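PDB 5TZ6: CurJ, which is a polyketide synthase dehydratase domain that probably performs a vinylogous dehydration in curacin biosynthesis, captured here as an inactive mutant with a bound hydroxy acid. Local coordinates for residues T97-N101 against S102-Q106; H170-R174 against Q175-G179. The protein carries 1 engineered substitution. All blocks are in the same frame, centred on the assembly; numbering follows the deposited sequence.

Contact 1. Residues T97-N101 against S102-Q106; sequences TPQNN and SFSFQ
Thr97 and Ser104 pair across the end of a beta hairpin, strand 90-99 turning through Asn100 and Asn101 into strand 102-110 of the dehydratase fold. Two backbone bonds join them: Thr97 N reaches Ser104 O at 2.8 Å with an almost straight N-H angle of 172°, and Ser104 N returns to Thr97 O at 2.9 Å. Packing is closest on the face that also carries Gln99. Ser104 OG lies only 3.2 Å from Thr97 CB, and a bend at chi2 (-60°) folds the Gln99 chain back along the hairpin, bringing NE2 within 3.0 Å of that hydroxyl. The bond is well directed, with OG close to the amide plane. Small, polar serine suits this place, being short enough to set its hydroxyl in front of NE2 and able to accept the N-H; an alanine here would probably leave the Gln99 amide without this partner and free to swing into solvent. Across the sheet, Pro98 CA meets Phe103 CD1 at 3.7 Å, and Phe103 also leans on Leu96. Proline fits here, since a non-hydrogen-bonded pair asks no N-H of it toward Phe103. The turn is looser and faces solvent. Asn100 and Asn101 are exposed, and Asn101 takes a positive phi, which asparagine adopts more readily than most residues. Ser102 OG makes just a weak bond to Asn100 O, although the Ser102 side chain itself rests on Lys138 and Ser140 of the neighbouring strand. Deeper in, Thr97 O lies near the plane of the Phe103 ring, at its edge, and takes a CA-H...O contact from Phe103 CA at 3.2 Å.

Contact 2. Residues H170-R174 against Q175-G179; sequences HLWDR and QIHLG
Trp172 and His177 stack face to face where helix 164-173 ends and the chain turns into strand 176-178. The His177 ring and the tryptophan's six-membered ring lie 3.7 Å apart between centroids, their planes only 4° from parallel. Along the histidine, CB sits over the indole face, 3.5 Å from Trp172 CZ3, in a CH-pi contact. CG follows above CH2 and CZ2, ND1 lies 3.6 Å from Trp172 CZ2, and CE1 passes over CZ2 and CE2. On the other branch CD2 comes down to 3.5 Å from Trp172 CD2. The tip, NE2, is near Trp172 NE1 and also meets a water 2.9 Å away in the plane of its own ring. With CG anti to the backbone N (chi1 -159°) the indole is carried out to His177, and its turn about the next bond sets it parallel to the imidazole. The turn is a Schellman motif: Ile176 N bonds to Leu171 O at 3.1 Å, and Gln175 N to Trp172 O at 3.0 Å, with Gln175 at positive phi (69°). On the inner side, Leu171 CD1 packs 3.5 Å from Leu178 CD1. These branched apolar side chains suit a buried position, and Leu178 rests on Phe41, the engineered residue of the ligand pocket. The chemistry thus divides: aliphatic groups on the inner side, where Leu171 reaches the bound hydroxy acid, and, at the outer end of the helix, carbonyls met by turn N-H groups, with the water donating to both Trp172 O and Gln175 OE1 so that the imidazole, the glutamine and the helix terminus share one polar link.

Overall arrangement
Both contacts are local reversals of the chain, yet they share no strand or helix: contact 1 closes the hairpin of strands 90-99 and 102-110, whereas contact 2 passes from helix 164-173 to strand 176-178. They lie on opposite sides of the chain's centre, their own centres 36 Å apart, and do not touch. Contact 1 is a surface feature, and accordingly small hydroxyls, amides and backbone bonds dominate it, although farther along Gln106 packs on Leu20 of the second subunit. Contact 2 is partly buried; leucines and isoleucine fill its inner side, aromatic stacking covers its outer one, and it alone of the two reaches the ligand pocket.

Contact 1. Residues T97-N101 against S102-Q106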
loop_
_atom_site.group_PDB
_atom_site.type_symbol
_atom_site.label_atom_id
_atom_site.label_comp_id
_atom_site.label_asym_id
_atom_site.label_seq_id
_atom_site.Cartn_x
_atom_site.Cartn_y
_atom_site.Cartn_z
ATOM N N THR A 97 1.167 5.901 -13.872
ATOM C CA THR A 97 0.291 5.352 -14.885
ATOM C C THR A 97 1.148 4.837 -16.025
ATOM O O THR A 97 1.964 5.603 -16.563
ATOM C CB THR A 97 -0.678 6.412 -15.396
ATOM O OG1 THR A 97 -1.539 6.818 -14.330
ATOM C CG2 THR A 97 -1.535 5.849 -16.560
ATOM N N PRO A 98 1.038 3.566 -16.399
ATOM C CA PRO A 98 1.870 3.049 -17.492
ATOM C C PRO A 98 1.565 3.762 -18.799
ATOM O O PRO A 98 0.407 3.926 -19.183
ATOM C CB PRO A 98 1.492 1.563 -17.560
ATOM C CG PRO A 98 0.868 1.249 -16.240
ATOM C CD PRO A 98 0.216 2.518 -15.771
ATOM N N GLN A 99 2.622 4.192 -19.478
ATOM C CA GLN A 99 2.531 4.712 -20.835
ATOM C C GLN A 99 3.405 3.847 -21.732
ATOM O O GLN A 99 3.778 2.741 -21.339
ATOM C CB GLN A 99 2.959 6.180 -20.884
ATOM C CG GLN A 99 2.133 7.096 -19.992
ATOM C CD GLN A 99 0.658 7.098 -20.353
ATOM O OE1 GLN A 99 0.283 6.811 -21.492
ATOM N NE2 GLN A 99 -0.190 7.420 -19.381
ATOM N N ASN A 100 3.770 4.341 -22.914
ATOM C CA ASN A 100 4.665 3.603 -23.802
ATOM C C ASN A 100 6.095 3.689 -23.273
ATOM O O ASN A 100 6.745 4.734 -23.385
ATOM C CB ASN A 100 4.578 4.142 -25.227
ATOM C CG ASN A 100 5.498 3.403 -26.179
ATOM O OD1 ASN A 100 5.638 2.189 -26.090
ATOM N ND2 ASN A 100 6.128 4.132 -27.092
ATOM N N ASN A 101 6.585 2.595 -22.689
ATOM C CA ASN A 101 7.963 2.512 -22.200
ATOM C C ASN A 101 8.287 3.643 -21.229
ATOM O O ASN A 101 9.408 4.155 -21.192
ATOM C CB ASN A 101 8.948 2.516 -23.369
ATOM C CG ASN A 101 8.964 1.207 -24.119
ATOM O OD1 ASN A 101 8.839 0.136 -23.522
ATOM N ND2 ASN A 101 9.104 1.281 -25.439
ATOM N N SER A 102 7.303 4.021 -20.421
ATOM C CA SER A 102 7.458 5.093 -19.444
ATOM C C SER A 102 6.259 5.044 -18.503
ATOM O O SER A 102 5.373 4.196 -18.641
ATOM C CB SER A 102 7.587 6.456 -20.127
ATOM O OG SER A 102 6.401 6.796 -20.826
ATOM N N PHE A 103 6.254 5.953 -17.532
ATOM C CA PHE A 103 5.141 6.153 -16.616
ATOM C C PHE A 103 4.848 7.643 -16.548
ATOM O O PHE A 103 5.761 8.443 -16.338
ATOM C CB PHE A 103 5.463 5.652 -15.200
ATOM C CG PHE A 103 5.687 4.171 -15.102
ATOM C CD1 PHE A 103 4.618 3.298 -15.015
ATOM C CD2 PHE A 103 6.971 3.657 -15.047
ATOM C CE1 PHE A 103 4.823 1.933 -14.913
ATOM C CE2 PHE A 103 7.185 2.298 -14.938
ATOM C CZ PHE A 103 6.108 1.432 -14.872
ATOM N N SER A 104 3.589 8.021 -16.709
ATOM C CA SER A 104 3.178 9.348 -16.285
ATOM C C SER A 104 3.008 9.322 -14.774
ATOM O O SER A 104 2.512 8.346 -14.211
ATOM C CB SER A 104 1.880 9.768 -16.973
ATOM O OG SER A 104 0.940 8.704 -16.950
ATOM N N PHE A 105 3.463 10.365 -14.102
ATOM C CA PHE A 105 3.415 10.361 -12.654
ATOM C C PHE A 105 2.707 11.604 -12.144
ATOM O O PHE A 105 2.812 12.694 -12.728
ATOM C CB PHE A 105 4.832 10.269 -12.030
ATOM C CG PHE A 105 5.654 11.508 -12.214
ATOM C CD1 PHE A 105 5.481 12.603 -11.368
ATOM C CD2 PHE A 105 6.597 11.589 -13.226
ATOM C CE1 PHE A 105 6.231 13.766 -11.539
ATOM C CE2 PHE A 105 7.358 12.747 -13.398
ATOM C CZ PHE A 105 7.171 13.836 -12.554
ATOM N N GLN A 106 1.999 11.411 -11.031
ATOM C CA GLN A 106 1.499 12.489 -10.191
ATOM C C GLN A 106 1.953 12.243 -8.758
ATOM O O GLN A 106 1.708 11.167 -8.205
ATOM C CB GLN A 106 -0.030 12.576 -10.244
ATOM C CG GLN A 106 -0.580 13.060 -11.566
ATOM C CD GLN A 106 -2.093 13.118 -11.574
ATOM O OE1 GLN A 106 -2.765 12.086 -11.549
ATOM N NE2 GLN A 106 -2.640 14.334 -11.606
#

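Contact 2. Residues H170-R174 against Q175-G179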
loop_
_atom_site.group_PDB
_atom_site.type_symbol
_atom_site.label_atom_id
_atom_site.label_comp_id
_atom_site.label_asym_id
_atom_site.label_seq_id
_atom_site.Cartn_x
_atom_site.Cartn_y
_atom_site.Cartn_z
ATOM N N HIS A 170 20.573 36.224 -0.081
ATOM C CA HIS A 170 19.555 36.569 -1.066
ATOM C C HIS A 170 18.248 35.855 -0.756
ATOM O O HIS A 170 17.167 36.443 -0.867
ATOM C CB HIS A 170 20.032 36.228 -2.482
ATOM C CG HIS A 170 18.978 36.412 -3.534
ATOM N ND1 HIS A 170 18.897 37.540 -4.321
ATOM C CD2 HIS A 170 17.966 35.603 -3.934
ATOM C CE1 HIS A 170 17.882 37.421 -5.159
ATOM N NE2 HIS A 170 17.297 36.257 -4.942
ATOM N N LEU A 171 18.331 34.596 -0.326
ATOM C CA LEU A 171 17.108 33.864 -0.034
ATOM C C LEU A 171 16.529 34.297 1.304
ATOM O O LEU A 171 15.308 34.453 1.435
ATOM C CB LEU A 171 17.381 32.357 -0.057
ATOM C CG LEU A 171 17.668 31.766 -1.443
ATOM C CD1 LEU A 171 18.081 30.315 -1.321
ATOM C CD2 LEU A 171 16.454 31.894 -2.367
ATOM N N TRP A 172 17.399 34.523 2.295
ATOM C CA TRP A 172 16.934 34.944 3.612
ATOM C C TRP A 172 16.069 36.193 3.517
ATOM O O TRP A 172 15.052 36.312 4.212
ATOM C CB TRP A 172 18.134 35.176 4.530
ATOM C CG TRP A 172 17.794 35.119 5.986
ATOM C CD1 TRP A 172 17.381 36.154 6.777
ATOM C CD2 TRP A 172 17.799 33.954 6.820
ATOM N NE1 TRP A 172 17.157 35.707 8.059
ATOM C CE2 TRP A 172 17.398 34.360 8.108
ATOM C CE3 TRP A 172 18.115 32.607 6.605
ATOM C CZ2 TRP A 172 17.304 33.471 9.174
ATOM C CZ3 TRP A 172 18.019 31.727 7.664
ATOM C CH2 TRP A 172 17.616 32.162 8.934
ATOM N N ASP A 173 16.440 37.121 2.636
ATOM C CA ASP A 173 15.691 38.364 2.505
ATOM C C ASP A 173 14.286 38.128 1.965
ATOM O O ASP A 173 13.368 38.889 2.290
ATOM C CB ASP A 173 16.461 39.328 1.608
ATOM C CG ASP A 173 17.802 39.726 2.201
ATOM O OD1 ASP A 173 17.928 39.743 3.444
ATOM O OD2 ASP A 173 18.732 40.018 1.420
ATOM N N ARG A 174 14.092 37.094 1.147
ATOM C CA ARG A 174 12.774 36.751 0.633
ATOM C C ARG A 174 11.980 35.874 1.591
ATOM O O ARG A 174 10.965 35.300 1.189
ATOM C CB ARG A 174 12.891 36.057 -0.730
ATOM C CG ARG A 174 13.031 37.027 -1.896
ATOM C CD ARG A 174 14.469 37.504 -2.053
ATOM N NE ARG A 174 14.606 38.443 -3.165
ATOM C CZ ARG A 174 15.671 39.217 -3.361
ATOM N NH1 ARG A 174 16.697 39.156 -2.523
ATOM N NH2 ARG A 174 15.711 40.051 -4.392
ATOM N N GLN A 175 12.422 35.754 2.842
ATOM C CA GLN A 175 11.784 34.913 3.850
ATOM C C GLN A 175 11.932 33.432 3.550
ATOM O O GLN A 175 11.127 32.622 4.016
ATOM C CB GLN A 175 10.300 35.256 4.012
ATOM C CG GLN A 175 10.051 36.731 4.139
ATOM C CD GLN A 175 10.928 37.357 5.189
ATOM O OE1 GLN A 175 11.133 36.793 6.267
ATOM N NE2 GLN A 175 11.482 38.516 4.871
ATOM N N ILE A 176 12.933 33.057 2.762
ATOM C CA ILE A 176 13.272 31.658 2.543
ATOM C C ILE A 176 14.486 31.372 3.418
ATOM O O ILE A 176 15.628 31.648 3.039
ATOM C CB ILE A 176 13.531 31.348 1.066
ATOM C CG1 ILE A 176 12.276 31.641 0.243
ATOM C CG2 ILE A 176 13.916 29.891 0.901
ATOM C CD1 ILE A 176 12.491 31.564 -1.247
ATOM N N HIS A 177 14.222 30.826 4.603
ATOM C CA HIS A 177 15.231 30.577 5.625
ATOM C C HIS A 177 15.701 29.131 5.483
ATOM O O HIS A 177 14.957 28.189 5.800
ATOM C CB HIS A 177 14.648 30.829 7.013
ATOM C CG HIS A 177 14.308 32.263 7.285
ATOM N ND1 HIS A 177 13.861 32.698 8.515
ATOM C CD2 HIS A 177 14.385 33.364 6.502
ATOM C CE1 HIS A 177 13.659 34.003 8.472
ATOM N NE2 HIS A 177 13.973 34.432 7.263
ATOM N N LEU A 178 16.932 28.960 5.006
ATOM C CA LEU A 178 17.525 27.645 4.789
ATOM C C LEU A 178 18.346 27.250 6.009
ATOM O O LEU A 178 19.262 27.977 6.407
ATOM C CB LEU A 178 18.411 27.652 3.542
ATOM C CG LEU A 178 17.771 27.902 2.171
ATOM C CD1 LEU A 178 18.832 27.896 1.080
ATOM C CD2 LEU A 178 16.676 26.890 1.854
ATOM N N GLY A 179 18.038 26.095 6.588
ATOM C CA GLY A 179 18.829 25.570 7.681
ATOM C C GLY A 179 20.131 24.960 7.183
ATOM O O GLY A 179 20.517 25.092 6.020
HETATM O O HOH W 1 14.295 37.283 6.798
#